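Long-range contacts in Serine/threonine-protein phosphatase 2A regulatory subunit B'' subunit alpha (Homo sapiens, PDB 4I5J), which serves as a calcium-binding B'' regulatory subunit of protein phosphatase 2A, which might modulate the substrate selectivity, activity and localization of the catalytic enzyme: residues E152-S156 against K167-M171; L236-M240 against D268-N272. All coordinates share one frame; numbering follows the deposited sequence.

Contact 1: residues E152-S156 against K167-M171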
ATOM      1  N   GLU A 152      -3.937  14.464  -3.348  1.00 35.33           N
ATOM      2  CA  GLU A 152      -3.233  15.085  -4.462  1.00 32.39           C
ATOM      3  C   GLU A 152      -1.839  14.479  -4.606  1.00 34.34           C
ATOM      4  O   GLU A 152      -1.370  14.226  -5.720  1.00 33.12           O
ATOM      5  CB  GLU A 152      -3.164  16.608  -4.259  1.00 40.35           C
ATOM      6  CG  GLU A 152      -2.493  17.383  -5.373  1.00 53.23           C
ATOM      7  CD  GLU A 152      -2.655  18.893  -5.195  1.00 72.04           C
ATOM      8  OE1 GLU A 152      -3.345  19.317  -4.236  1.00 76.40           O
ATOM      9  OE2 GLU A 152      -2.092  19.657  -6.010  1.00 77.08           O
ATOM     10  N   ARG A 153      -1.185  14.208  -3.482  1.00 35.77           N
ATOM     11  CA  ARG A 153       0.127  13.556  -3.533  1.00 34.17           C
ATOM     12  C   ARG A 153       0.040  12.127  -4.077  1.00 33.50           C
ATOM     13  O   ARG A 153       0.886  11.687  -4.855  1.00 34.61           O
ATOM     14  CB  ARG A 153       0.794  13.591  -2.157  1.00 32.62           C
ATOM     15  CG  ARG A 153       1.235  15.005  -1.709  1.00 34.39           C
ATOM     16  CD  ARG A 153       2.370  15.513  -2.578  1.00 35.13           C
ATOM     17  NE  ARG A 153       3.507  14.601  -2.481  1.00 35.56           N
ATOM     18  CZ  ARG A 153       4.372  14.373  -3.462  1.00 33.61           C
ATOM     19  NH1 ARG A 153       4.245  15.008  -4.618  1.00 39.79           N
ATOM     20  NH2 ARG A 153       5.369  13.521  -3.277  1.00 33.36           N
ATOM     21  N   ILE A 154      -0.978  11.392  -3.662  1.00 31.63           N
ATOM     22  CA  ILE A 154      -1.193  10.058  -4.210  1.00 36.38           C
ATOM     23  C   ILE A 154      -1.318  10.117  -5.731  1.00 38.25           C
ATOM     24  O   ILE A 154      -0.779   9.272  -6.440  1.00 45.66           O
ATOM     25  CB  ILE A 154      -2.438   9.430  -3.612  1.00 38.32           C
ATOM     26  CG1 ILE A 154      -2.161   8.983  -2.170  1.00 29.35           C
ATOM     27  CG2 ILE A 154      -2.917   8.268  -4.473  1.00 36.60           C
ATOM     28  CD1 ILE A 154      -3.452   8.946  -1.319  1.00 34.03           C
ATOM     29  N   PHE A 155      -1.995  11.147  -6.228  1.00 36.07           N
ATOM     30  CA  PHE A 155      -2.236  11.280  -7.660  1.00 43.07           C
ATOM     31  C   PHE A 155      -1.109  12.011  -8.393  1.00 47.25           C
ATOM     32  O   PHE A 155      -1.227  12.301  -9.585  1.00 48.76           O
ATOM     33  CB  PHE A 155      -3.573  11.985  -7.896  1.00 40.05           C
ATOM     34  CG  PHE A 155      -4.746  11.059  -7.837  1.00 34.77           C
ATOM     35  CD1 PHE A 155      -5.369  10.647  -8.996  1.00 32.07           C
ATOM     36  CD2 PHE A 155      -5.209  10.576  -6.625  1.00 32.23           C
ATOM     37  CE1 PHE A 155      -6.445   9.782  -8.958  1.00 32.59           C
ATOM     38  CE2 PHE A 155      -6.282   9.701  -6.581  1.00 31.88           C
ATOM     39  CZ  PHE A 155      -6.906   9.312  -7.749  1.00 34.76           C
ATOM     40  N   SER A 156      -0.016  12.275  -7.677  1.00 37.27           N
ATOM     41  CA  SER A 156       1.143  13.023  -8.197  1.00 45.98           C
ATOM     42  C   SER A 156       2.154  12.160  -8.924  1.00 41.93           C
ATOM     43  O   SER A 156       3.020  12.669  -9.632  1.00 44.34           O
ATOM     44  CB  SER A 156       1.899  13.676  -7.041  1.00 48.32           C
ATOM     45  OG  SER A 156       2.531  12.674  -6.239  1.00 48.40           O
ATOM     46  N   LYS A 167      -0.101  13.492 -16.521  1.00 67.96           N
ATOM     47  CA  LYS A 167      -0.881  12.712 -15.566  1.00 68.13           C
ATOM     48  C   LYS A 167      -2.290  12.476 -16.097  1.00 75.32           C
ATOM     49  O   LYS A 167      -2.891  13.364 -16.712  1.00 77.75           O
ATOM     50  CB  LYS A 167      -0.925  13.392 -14.189  1.00 68.63           C
ATOM     51  CG  LYS A 167      -1.742  12.642 -13.137  1.00 73.08           C
ATOM     52  CD  LYS A 167      -1.268  11.197 -12.941  1.00 71.95           C
ATOM     53  CE  LYS A 167      -2.315  10.368 -12.195  1.00 70.87           C
ATOM     54  NZ  LYS A 167      -1.808   9.019 -11.776  1.00 68.33           N
ATOM     55  N   GLU A 168      -2.806  11.271 -15.866  1.00 73.14           N
ATOM     56  CA  GLU A 168      -4.127  10.899 -16.339  1.00 70.96           C
ATOM     57  C   GLU A 168      -5.196  11.224 -15.289  1.00 64.46           C
ATOM     58  O   GLU A 168      -6.395  11.174 -15.569  1.00 66.71           O
ATOM     59  CB  GLU A 168      -4.150   9.411 -16.699  1.00 73.40           C
ATOM     60  CG  GLU A 168      -5.319   8.991 -17.572  1.00 79.48           C
ATOM     61  CD  GLU A 168      -5.476   7.484 -17.629  1.00 83.99           C
ATOM     62  OE1 GLU A 168      -4.581   6.787 -17.105  1.00 85.79           O
ATOM     63  OE2 GLU A 168      -6.489   6.999 -18.187  1.00 83.37           O
ATOM     64  N   GLY A 169      -4.760  11.552 -14.078  1.00 57.17           N
ATOM     65  CA  GLY A 169      -5.685  11.887 -13.008  1.00 53.93           C
ATOM     66  C   GLY A 169      -6.569  10.720 -12.618  1.00 48.15           C
ATOM     67  O   GLY A 169      -7.666  10.898 -12.080  1.00 42.08           O
ATOM     68  N   ARG A 170      -6.086   9.515 -12.893  1.00 42.19           N
ATOM     69  CA  ARG A 170      -6.895   8.324 -12.708  1.00 43.69           C
ATOM     70  C   ARG A 170      -6.129   7.203 -12.028  1.00 40.38           C
ATOM     71  O   ARG A 170      -5.068   6.787 -12.487  1.00 36.66           O
ATOM     72  CB  ARG A 170      -7.441   7.850 -14.054  1.00 54.24           C
ATOM     73  CG  ARG A 170      -8.613   8.676 -14.535  1.00 69.57           C
ATOM     74  CD  ARG A 170      -9.299   8.019 -15.714  1.00 85.16           C
ATOM     75  NE  ARG A 170     -10.615   8.596 -15.959  1.00 96.16           N
ATOM     76  CZ  ARG A 170     -11.340   8.354 -17.045  1.00100.62           C
ATOM     77  NH1 ARG A 170     -10.867   7.544 -17.986  1.00 97.97           N
ATOM     78  NH2 ARG A 170     -12.529   8.926 -17.195  1.00103.95           N
ATOM     79  N   MET A 171      -6.681   6.715 -10.925  1.00 37.77           N
ATOM     80  CA  MET A 171      -6.099   5.594 -10.200  1.00 33.00           C
ATOM     81  C   MET A 171      -6.692   4.274 -10.731  1.00 36.93           C
ATOM     82  O   MET A 171      -7.920   4.078 -10.743  1.00 32.49           O
ATOM     83  CB  MET A 171      -6.394   5.730  -8.696  1.00 29.86           C
ATOM     84  CG  MET A 171      -5.964   4.512  -7.872  1.00 30.80           C
ATOM     85  SD  MET A 171      -6.354   4.675  -6.118  1.00 35.15           S
ATOM     86  CE  MET A 171      -4.977   5.681  -5.581  1.00 31.58           C
TER
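F155 pushes the CD1-CE1-CZ side of its ring against the backbone of G169-M171, and this residue contributes the largest share of the area buried between the segments. R170 N lies at the ring edge, near its plane, 4.0 Å from F155 CE1, whereas G169 O approaches the same F155 CE1 obliquely at 3.5 Å. F155, the first residue to leave helical phi/psi after helix 148-154, holds CG anti to its carbonyl carbon (chi1 -83°), which brings CE1 and CZ up to the G169-M171 backbone. The M171 side chain crosses that of F155 at about a right angle, its CB 3.7 Å from F155 CZ. Further out, M171 bends at its last torsion (chi3 -81°); its side chain lies at a slant to that of I154, and M171 CE comes 3.5 Å from I154 CG2, tight for two carbons. K167 runs its aliphatic chain past the carbonyl of F155, with CE 3.4 Å from F155 O, while NZ is 4.0 Å from that oxygen and is not hydrogen-bonded to it. L138 touches both F155 and M171; M171 also pairs by backbone bonds with I133 in the short antiparallel sheet, and R170 forms a salt bridge with D130. Cut back to an alanine, position F155 would probably leave a gap beside the G169-M171 backbone and M171 CB without its aromatic neighbour. Since the segments share neither a hydrogen bond nor a salt bridge, cohesion between them is likely to come mainly from van der Waals contact and to depend on shape.

Contact 2: residues L236-M240 against D268-N272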
ATOM      1  N   LEU A 236       2.619  21.344  17.871  1.00 63.25           N
ATOM      2  CA  LEU A 236       2.356  20.040  17.256  1.00 54.88           C
ATOM      3  C   LEU A 236       3.646  19.410  16.760  1.00 55.26           C
ATOM      4  O   LEU A 236       3.892  18.226  16.981  1.00 58.98           O
ATOM      5  CB  LEU A 236       1.390  20.157  16.100  1.00 53.29           C
ATOM      6  CG  LEU A 236       1.273  18.777  15.445  1.00 49.97           C
ATOM      7  CD1 LEU A 236      -0.029  18.122  15.827  1.00 57.68           C
ATOM      8  CD2 LEU A 236       1.469  18.897  13.955  1.00 49.03           C
ATOM      9  N   LEU A 237       4.473  20.221  16.107  1.00 60.74           N
ATOM     10  CA  LEU A 237       5.767  19.769  15.616  1.00 56.41           C
ATOM     11  C   LEU A 237       6.632  19.267  16.769  1.00 57.48           C
ATOM     12  O   LEU A 237       7.285  18.231  16.651  1.00 58.39           O
ATOM     13  CB  LEU A 237       6.464  20.893  14.852  1.00 46.49           C
ATOM     14  CG  LEU A 237       7.822  20.581  14.240  1.00 47.04           C
ATOM     15  CD1 LEU A 237       7.742  19.386  13.293  1.00 42.81           C
ATOM     16  CD2 LEU A 237       8.348  21.822  13.533  1.00 52.98           C
ATOM     17  N   CYS A 238       6.620  19.986  17.888  1.00 60.63           N
ATOM     18  CA  CYS A 238       7.297  19.511  19.098  1.00 56.81           C
ATOM     19  C   CYS A 238       6.822  18.109  19.505  1.00 59.31           C
ATOM     20  O   CYS A 238       7.631  17.209  19.727  1.00 62.41           O
ATOM     21  CB  CYS A 238       7.076  20.488  20.243  1.00 47.16           C
ATOM     22  SG  CYS A 238       8.142  21.938  20.124  1.00 61.07           S
ATOM     23  N   GLN A 239       5.507  17.933  19.590  1.00 54.49           N
ATOM     24  CA  GLN A 239       4.914  16.625  19.872  1.00 56.90           C
ATOM     25  C   GLN A 239       5.397  15.554  18.919  1.00 52.08           C
ATOM     26  O   GLN A 239       5.755  14.445  19.329  1.00 55.23           O
ATOM     27  CB  GLN A 239       3.386  16.701  19.773  1.00 60.02           C
ATOM     28  CG  GLN A 239       2.756  17.606  20.827  1.00 70.67           C
ATOM     29  CD  GLN A 239       1.262  17.392  20.952  1.00 76.47           C
ATOM     30  OE1 GLN A 239       0.653  16.696  20.135  1.00 74.73           O
ATOM     31  NE2 GLN A 239       0.664  17.982  21.981  1.00 77.16           N
ATOM     32  N   MET A 240       5.394  15.884  17.635  1.00 45.72           N
ATOM     33  CA  MET A 240       5.746  14.905  16.608  1.00 49.40           C
ATOM     34  C   MET A 240       7.229  14.568  16.655  1.00 51.31           C
ATOM     35  O   MET A 240       7.637  13.460  16.319  1.00 50.12           O
ATOM     36  CB  MET A 240       5.340  15.405  15.218  1.00 43.54           C
ATOM     37  CG  MET A 240       3.850  15.403  15.027  1.00 52.10           C
ATOM     38  SD  MET A 240       3.194  13.738  15.279  1.00 58.22           S
ATOM     39  CE  MET A 240       2.130  13.967  16.718  1.00 51.06           C
ATOM     40  N   ASP A 268      -1.397   9.977  10.714  1.00 46.28           N
ATOM     41  CA  ASP A 268      -2.758  10.437  11.012  1.00 50.22           C
ATOM     42  C   ASP A 268      -2.776  11.908  11.394  1.00 53.98           C
ATOM     43  O   ASP A 268      -3.635  12.675  10.959  1.00 62.41           O
ATOM     44  CB  ASP A 268      -3.372   9.607  12.148  1.00 53.95           C
ATOM     45  CG  ASP A 268      -3.638   8.170  11.742  1.00 60.86           C
ATOM     46  OD1 ASP A 268      -3.806   7.901  10.525  1.00 58.18           O
ATOM     47  OD2 ASP A 268      -3.681   7.308  12.646  1.00 69.20           O
ATOM     48  N   THR A 269      -1.809  12.287  12.215  1.00 55.91           N
ATOM     49  CA  THR A 269      -1.698  13.638  12.713  1.00 51.57           C
ATOM     50  C   THR A 269      -1.603  14.624  11.551  1.00 46.95           C
ATOM     51  O   THR A 269      -2.144  15.714  11.629  1.00 50.11           O
ATOM     52  CB  THR A 269      -0.465  13.745  13.624  1.00 60.81           C
ATOM     53  OG1 THR A 269      -0.632  12.869  14.746  1.00 61.95           O
ATOM     54  CG2 THR A 269      -0.253  15.156  14.113  1.00 62.23           C
ATOM     55  N   PHE A 270      -0.945  14.233  10.460  1.00 42.80           N
ATOM     56  CA  PHE A 270      -0.779  15.131   9.305  1.00 39.32           C
ATOM     57  C   PHE A 270      -1.798  15.041   8.182  1.00 46.05           C
ATOM     58  O   PHE A 270      -1.900  15.971   7.366  1.00 48.25           O
ATOM     59  CB  PHE A 270       0.634  15.034   8.724  1.00 38.67           C
ATOM     60  CG  PHE A 270       1.677  15.624   9.622  1.00 43.27           C
ATOM     61  CD1 PHE A 270       2.552  14.813  10.331  1.00 44.29           C
ATOM     62  CD2 PHE A 270       1.743  17.001   9.802  1.00 42.14           C
ATOM     63  CE1 PHE A 270       3.492  15.368  11.179  1.00 50.19           C
ATOM     64  CE2 PHE A 270       2.667  17.561  10.656  1.00 42.40           C
ATOM     65  CZ  PHE A 270       3.550  16.747  11.343  1.00 46.23           C
ATOM     66  N   PHE A 271      -2.545  13.940   8.101  1.00 44.70           N
ATOM     67  CA  PHE A 271      -3.482  13.832   6.988  1.00 43.50           C
ATOM     68  C   PHE A 271      -4.720  12.948   7.174  1.00 51.10           C
ATOM     69  O   PHE A 271      -5.449  12.715   6.214  1.00 55.69           O
ATOM     70  CB  PHE A 271      -2.755  13.501   5.677  1.00 43.81           C
ATOM     71  CG  PHE A 271      -2.025  12.184   5.686  1.00 50.12           C
ATOM     72  CD1 PHE A 271      -2.721  10.990   5.563  1.00 50.08           C
ATOM     73  CD2 PHE A 271      -0.644  12.141   5.766  1.00 51.11           C
ATOM     74  CE1 PHE A 271      -2.057   9.783   5.549  1.00 46.48           C
ATOM     75  CE2 PHE A 271       0.026  10.937   5.755  1.00 50.41           C
ATOM     76  CZ  PHE A 271      -0.687   9.752   5.647  1.00 47.72           C
ATOM     77  N   ASN A 272      -4.966  12.476   8.396  1.00 56.78           N
ATOM     78  CA  ASN A 272      -6.221  11.777   8.723  1.00 59.16           C
ATOM     79  C   ASN A 272      -6.847  12.447   9.956  1.00 58.07           C
ATOM     80  O   ASN A 272      -6.670  11.992  11.091  1.00 58.85           O
ATOM     81  CB  ASN A 272      -5.990  10.265   8.928  1.00 58.62           C
ATOM     82  CG  ASN A 272      -7.299   9.452   8.982  1.00 69.02           C
ATOM     83  OD1 ASN A 272      -8.284   9.859   9.601  1.00 70.25           O
ATOM     84  ND2 ASN A 272      -7.293   8.284   8.339  1.00 70.63           N
TER
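Torsions on both sides bring two methyl groups together: L236 holds CG anti to its backbone N (chi1 175°) and an unstaggered chi2 of 104° sets where CD1 lies, while T269 has CG2 anti to its own N. The side chains meet tip to tip, L236 CD1 lying 3.4 Å from T269 CG2, closer than ordinary van der Waals contact. M240, bent at chi2 and chi3, also reaches T269 end-on, with CE 3.6 Å from T269 OG1. That hydroxyl is hydrogen-bonded to I265 O, within its own helix, so its polar need is met while its flank packs against the methionine methyl. F270 runs past M240 in the opposite direction, with M240 CG 3.9 Å from F270 CE1. The M240 sulfur completes an oblique Met-aromatic contact: SD is 5.4 Å from the F270 ring centroid, 51° off the ring normal. On the other side of CZ, L236 CD2 lies 3.8 Å from F270 CE2. Y216 touches both L236 and F270, linking the pair to helix 209-226, which carries the calcium ligand E211. The arrangement is typical of an apolar helix-helix interface, here between helices 233-244 and 263-271; the F270 side chain lies about 13 Å from the bound calcium ion, beside the EF-hand rather than in its ion site.

How the contacts relate
From the N terminus the chain runs through a series of helices, from helix 12-20 on, before reaching helix 148-154. There contact 1 joins the helix end to strand 170-171 across a short connection, part of which is not modelled, within the EF-hand domain pair. The chain then passes through helices 173-184 and 189-199, the calcium-binding loop and helix 209-226 before contact 2 opens on helix 233-244; that contact closes a longer, largely helical excursion on helix 263-271. The two are in series, neither nested nor crossed; the centres of contact 1 and contact 2 are 24 Å apart. Helix 189-199 bridges the interval: Y194, W195 and C198 touch I154, while M199 touches F270.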